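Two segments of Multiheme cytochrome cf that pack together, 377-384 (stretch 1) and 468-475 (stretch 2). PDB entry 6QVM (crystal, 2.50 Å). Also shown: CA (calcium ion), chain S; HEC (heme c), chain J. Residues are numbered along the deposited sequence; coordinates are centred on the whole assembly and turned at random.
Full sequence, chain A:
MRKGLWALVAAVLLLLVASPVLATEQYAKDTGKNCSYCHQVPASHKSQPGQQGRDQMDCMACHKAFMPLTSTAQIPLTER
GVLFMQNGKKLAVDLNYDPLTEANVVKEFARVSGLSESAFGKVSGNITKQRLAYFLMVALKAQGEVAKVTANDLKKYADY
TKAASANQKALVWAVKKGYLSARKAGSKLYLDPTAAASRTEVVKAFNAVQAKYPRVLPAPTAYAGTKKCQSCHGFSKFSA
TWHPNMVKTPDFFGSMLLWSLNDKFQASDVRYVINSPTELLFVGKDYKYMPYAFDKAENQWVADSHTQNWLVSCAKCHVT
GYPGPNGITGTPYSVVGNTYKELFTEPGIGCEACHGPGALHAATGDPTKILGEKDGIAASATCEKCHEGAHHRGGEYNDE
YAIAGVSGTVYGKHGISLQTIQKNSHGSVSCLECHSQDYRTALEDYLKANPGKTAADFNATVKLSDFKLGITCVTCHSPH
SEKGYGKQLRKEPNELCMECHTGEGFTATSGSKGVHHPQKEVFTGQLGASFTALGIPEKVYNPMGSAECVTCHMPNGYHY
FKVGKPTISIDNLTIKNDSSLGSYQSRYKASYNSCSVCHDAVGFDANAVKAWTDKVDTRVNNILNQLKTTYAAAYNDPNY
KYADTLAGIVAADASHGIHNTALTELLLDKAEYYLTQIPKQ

Stretch 1 377-384: IAASATCE
Stretch 2 468-475: KLGITCVT

Two cysteines, each covalently bonded to a group outside the stretches, meet sulfur to sulfur: C383 SG lies 3.5 Å from C473 SG, too far for a disulfide. C383 SG is bonded to HEC CAB at 1.8 Å, and C473 is joined covalently to a group elsewhere in the structure. Both CA-to-CB bonds point toward the other stretch, with chi1 at -36° for C383 and -49° for C473.

The nearest CA pairs run in reverse order locally. A378 CA is 6.4 Å from V474 CA, and S380 CA is 5.1 Å from T472 CA. Each stretch begins as loop and leads into weakly bonded helix. A379 is extended (phi/psi -66/147), and the chain then turns at S380 (-61/-21). S380 O accepts from C383 N and E384 N, both at 2.9 Å. T472 is also extended (-131/180), followed by C473 at -54/-48. T472 N donates to T475 OG1 at 3.0 Å, and T475 N donates to T472 O at 3.0 Å.

T472, rotamer p, makes the shorter direct hydrogen bond across the contact: OG1 donates to A378 O at 2.9 Å. Water 1 donates to the same A378 O at 2.9 Å and accepts from V474 N at 3.1 Å, bridging the two backbones. S380, rotamer m, places OG 3.3 Å from T472 CA. C473 N donates a weak bond to S380 OG, at 3.4 Å and 139°.

Apolar packing gathers near A378. A378 CB touches L469 CD1 at 3.8 Å and V474 CG2 at 3.9 Å. L469 (chi1 m, chi2 t) also places CD2 4.0 Å from A379 CB. V474 is m, and its CG1 reaches HEC CBB at 3.8 Å.

T382 OG1 turns back within its own stretch, donating to I377 O at 2.7 Å. E384 OE2 binds the calcium ion CA at 2.4 Å.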

# COMPACT_ATOMS: atom_id res chain seq x y z
N ILE A 377 -9.22 4.81 3.60
CA ILE A 377 -8.18 4.56 2.60
C ILE A 377 -8.41 3.22 1.92
O ILE A 377 -7.95 3.00 0.79
CB ILE A 377 -6.79 4.64 3.24
CG1 ILE A 377 -5.72 4.78 2.16
CG2 ILE A 377 -6.53 3.43 4.12
CD1 ILE A 377 -4.31 4.69 2.71
N ALA A 378 -9.12 2.30 2.58
CA ALA A 378 -9.40 1.00 1.99
C ALA A 378 -10.43 1.07 0.87
O ALA A 378 -10.64 0.06 0.19
CB ALA A 378 -9.86 0.02 3.07
N ALA A 379 -11.06 2.22 0.66
CA ALA A 379 -12.00 2.38 -0.43
C ALA A 379 -11.28 2.29 -1.77
O ALA A 379 -10.12 2.69 -1.90
CB ALA A 379 -12.74 3.71 -0.33
N SER A 380 -11.97 1.74 -2.76
CA SER A 380 -11.37 1.53 -4.07
C SER A 380 -10.91 2.83 -4.72
O SER A 380 -10.06 2.80 -5.61
CB SER A 380 -12.36 0.83 -5.00
OG SER A 380 -12.67 -0.46 -4.50
N ALA A 381 -11.47 3.97 -4.29
CA ALA A 381 -11.08 5.25 -4.88
C ALA A 381 -9.60 5.55 -4.65
O ALA A 381 -9.00 6.31 -5.41
CB ALA A 381 -11.95 6.37 -4.32
N THR A 382 -9.02 4.98 -3.59
CA THR A 382 -7.59 5.15 -3.35
C THR A 382 -6.77 4.64 -4.54
O THR A 382 -5.75 5.22 -4.90
CB THR A 382 -7.19 4.43 -2.07
OG1 THR A 382 -7.88 5.02 -0.96
CG2 THR A 382 -5.69 4.51 -1.83
N CYS A 383 -7.25 3.57 -5.18
CA CYS A 383 -6.56 2.97 -6.31
C CYS A 383 -7.09 3.44 -7.66
O CYS A 383 -6.33 3.49 -8.64
CB CYS A 383 -6.66 1.45 -6.25
SG CYS A 383 -6.58 0.77 -4.58
N GLU A 384 -8.38 3.78 -7.74
CA GLU A 384 -9.01 4.07 -9.02
C GLU A 384 -8.51 5.35 -9.66
O GLU A 384 -8.72 5.54 -10.86
CB GLU A 384 -10.53 4.13 -8.85
CG GLU A 384 -11.21 2.78 -8.79
CD GLU A 384 -12.63 2.86 -8.28
OE1 GLU A 384 -12.91 3.70 -7.40
OE2 GLU A 384 -13.49 2.10 -8.77
N LYS A 468 -19.17 0.41 6.32
CA LYS A 468 -19.47 1.32 5.23
C LYS A 468 -18.82 0.95 3.91
O LYS A 468 -18.97 1.69 2.94
CB LYS A 468 -19.06 2.75 5.62
CG LYS A 468 -17.77 2.85 6.42
N LEU A 469 -18.11 -0.18 3.84
CA LEU A 469 -17.42 -0.58 2.62
C LEU A 469 -17.91 -1.95 2.16
O LEU A 469 -18.07 -2.87 2.97
CB LEU A 469 -15.89 -0.64 2.81
CG LEU A 469 -15.14 0.67 3.06
CD1 LEU A 469 -13.67 0.38 3.32
CD2 LEU A 469 -15.29 1.64 1.89
N GLY A 470 -18.16 -2.07 0.86
CA GLY A 470 -18.35 -3.36 0.22
C GLY A 470 -17.00 -4.00 -0.03
O GLY A 470 -16.04 -3.81 0.71
N ILE A 471 -16.92 -4.77 -1.10
CA ILE A 471 -15.65 -5.35 -1.51
C ILE A 471 -14.86 -4.30 -2.29
O ILE A 471 -15.41 -3.58 -3.13
CB ILE A 471 -15.88 -6.62 -2.35
CG1 ILE A 471 -16.58 -7.69 -1.51
CG2 ILE A 471 -14.57 -7.13 -2.93
CD1 ILE A 471 -17.15 -8.82 -2.33
N THR A 472 -13.57 -4.17 -1.98
CA THR A 472 -12.72 -3.16 -2.59
C THR A 472 -11.45 -3.82 -3.10
O THR A 472 -11.25 -5.03 -2.97
CB THR A 472 -12.37 -2.05 -1.60
OG1 THR A 472 -11.64 -2.60 -0.50
CG2 THR A 472 -13.63 -1.37 -1.09
N CYS A 473 -10.57 -2.99 -3.68
CA CYS A 473 -9.32 -3.50 -4.26
C CYS A 473 -8.54 -4.31 -3.24
O CYS A 473 -8.09 -5.42 -3.52
CB CYS A 473 -8.46 -2.34 -4.76
SG CYS A 473 -9.29 -1.14 -5.81
N VAL A 474 -8.37 -3.76 -2.03
CA VAL A 474 -7.56 -4.40 -1.00
C VAL A 474 -8.27 -5.56 -0.33
O VAL A 474 -7.68 -6.20 0.55
CB VAL A 474 -7.09 -3.37 0.04
CG1 VAL A 474 -6.24 -2.31 -0.63
CG2 VAL A 474 -8.28 -2.74 0.74
N THR A 475 -9.51 -5.86 -0.72
CA THR A 475 -10.09 -7.14 -0.34
C THR A 475 -9.33 -8.29 -0.99
O THR A 475 -9.08 -9.32 -0.35
CB THR A 475 -11.57 -7.20 -0.75
OG1 THR A 475 -12.29 -6.13 -0.13
CG2 THR A 475 -12.18 -8.52 -0.34
CA CA S . -14.85 2.22 -10.73
FE HEC J . -1.34 0.30 -8.77
CHA HEC J . 0.72 -1.62 -10.69
CHB HEC J . -2.84 -2.56 -7.54
CHC HEC J . -3.03 2.18 -6.44
CHD HEC J . -0.30 3.19 -10.36
NA HEC J . -1.10 -1.71 -9.04
C1A HEC J . -0.21 -2.29 -9.93
C2A HEC J . -0.44 -3.72 -9.93
C3A HEC J . -1.43 -3.98 -9.07
C4A HEC J . -1.86 -2.72 -8.50
CMA HEC J . -2.00 -5.37 -8.75
CAA HEC J . 0.33 -4.75 -10.79
CBA HEC J . 1.49 -5.31 -9.98
CGA HEC J . 2.14 -6.41 -10.77
O1A HEC J . 2.26 -6.28 -12.02
O2A HEC J . 2.54 -7.42 -10.14
NB HEC J . -2.69 -0.11 -7.28
C1B HEC J . -3.13 -1.37 -6.90
C2B HEC J . -3.95 -1.23 -5.73
C3B HEC J . -4.02 0.08 -5.42
C4B HEC J . -3.22 0.81 -6.39
CMB HEC J . -4.65 -2.42 -5.03
CAB HEC J . -4.80 0.73 -4.25
CBB HEC J . -4.36 0.19 -2.87
NC HEC J . -1.66 2.31 -8.50
C1C HEC J . -2.32 2.86 -7.41
C2C HEC J . -2.16 4.31 -7.48
C3C HEC J . -1.35 4.60 -8.53
C4C HEC J . -1.06 3.34 -9.21
CMC HEC J . -2.69 5.30 -6.41
CAC HEC J . -0.89 6.00 -9.03
CBC HEC J . -0.10 6.82 -7.98
ND HEC J . -0.00 0.72 -10.28
C1D HEC J . 0.27 2.00 -10.78
C2D HEC J . 1.24 1.88 -11.84
C3D HEC J . 1.56 0.38 -11.93
C4D HEC J . 0.74 -0.26 -10.93
CMD HEC J . 1.85 3.01 -12.69
CAD HEC J . 2.56 -0.30 -12.88
CBD HEC J . 3.84 -0.48 -12.05
CGD HEC J . 4.99 -0.99 -12.88
O1D HEC J . 4.72 -1.62 -13.94
O2D HEC J . 6.16 -0.76 -12.48
O HOH W 1 -9.09 -0.75 -2.08
O HOH W 2 -13.96 4.56 -10.64
O HOH W 3 -13.89 2.74 -12.95
O HOH W 4 -16.68 3.82 -9.68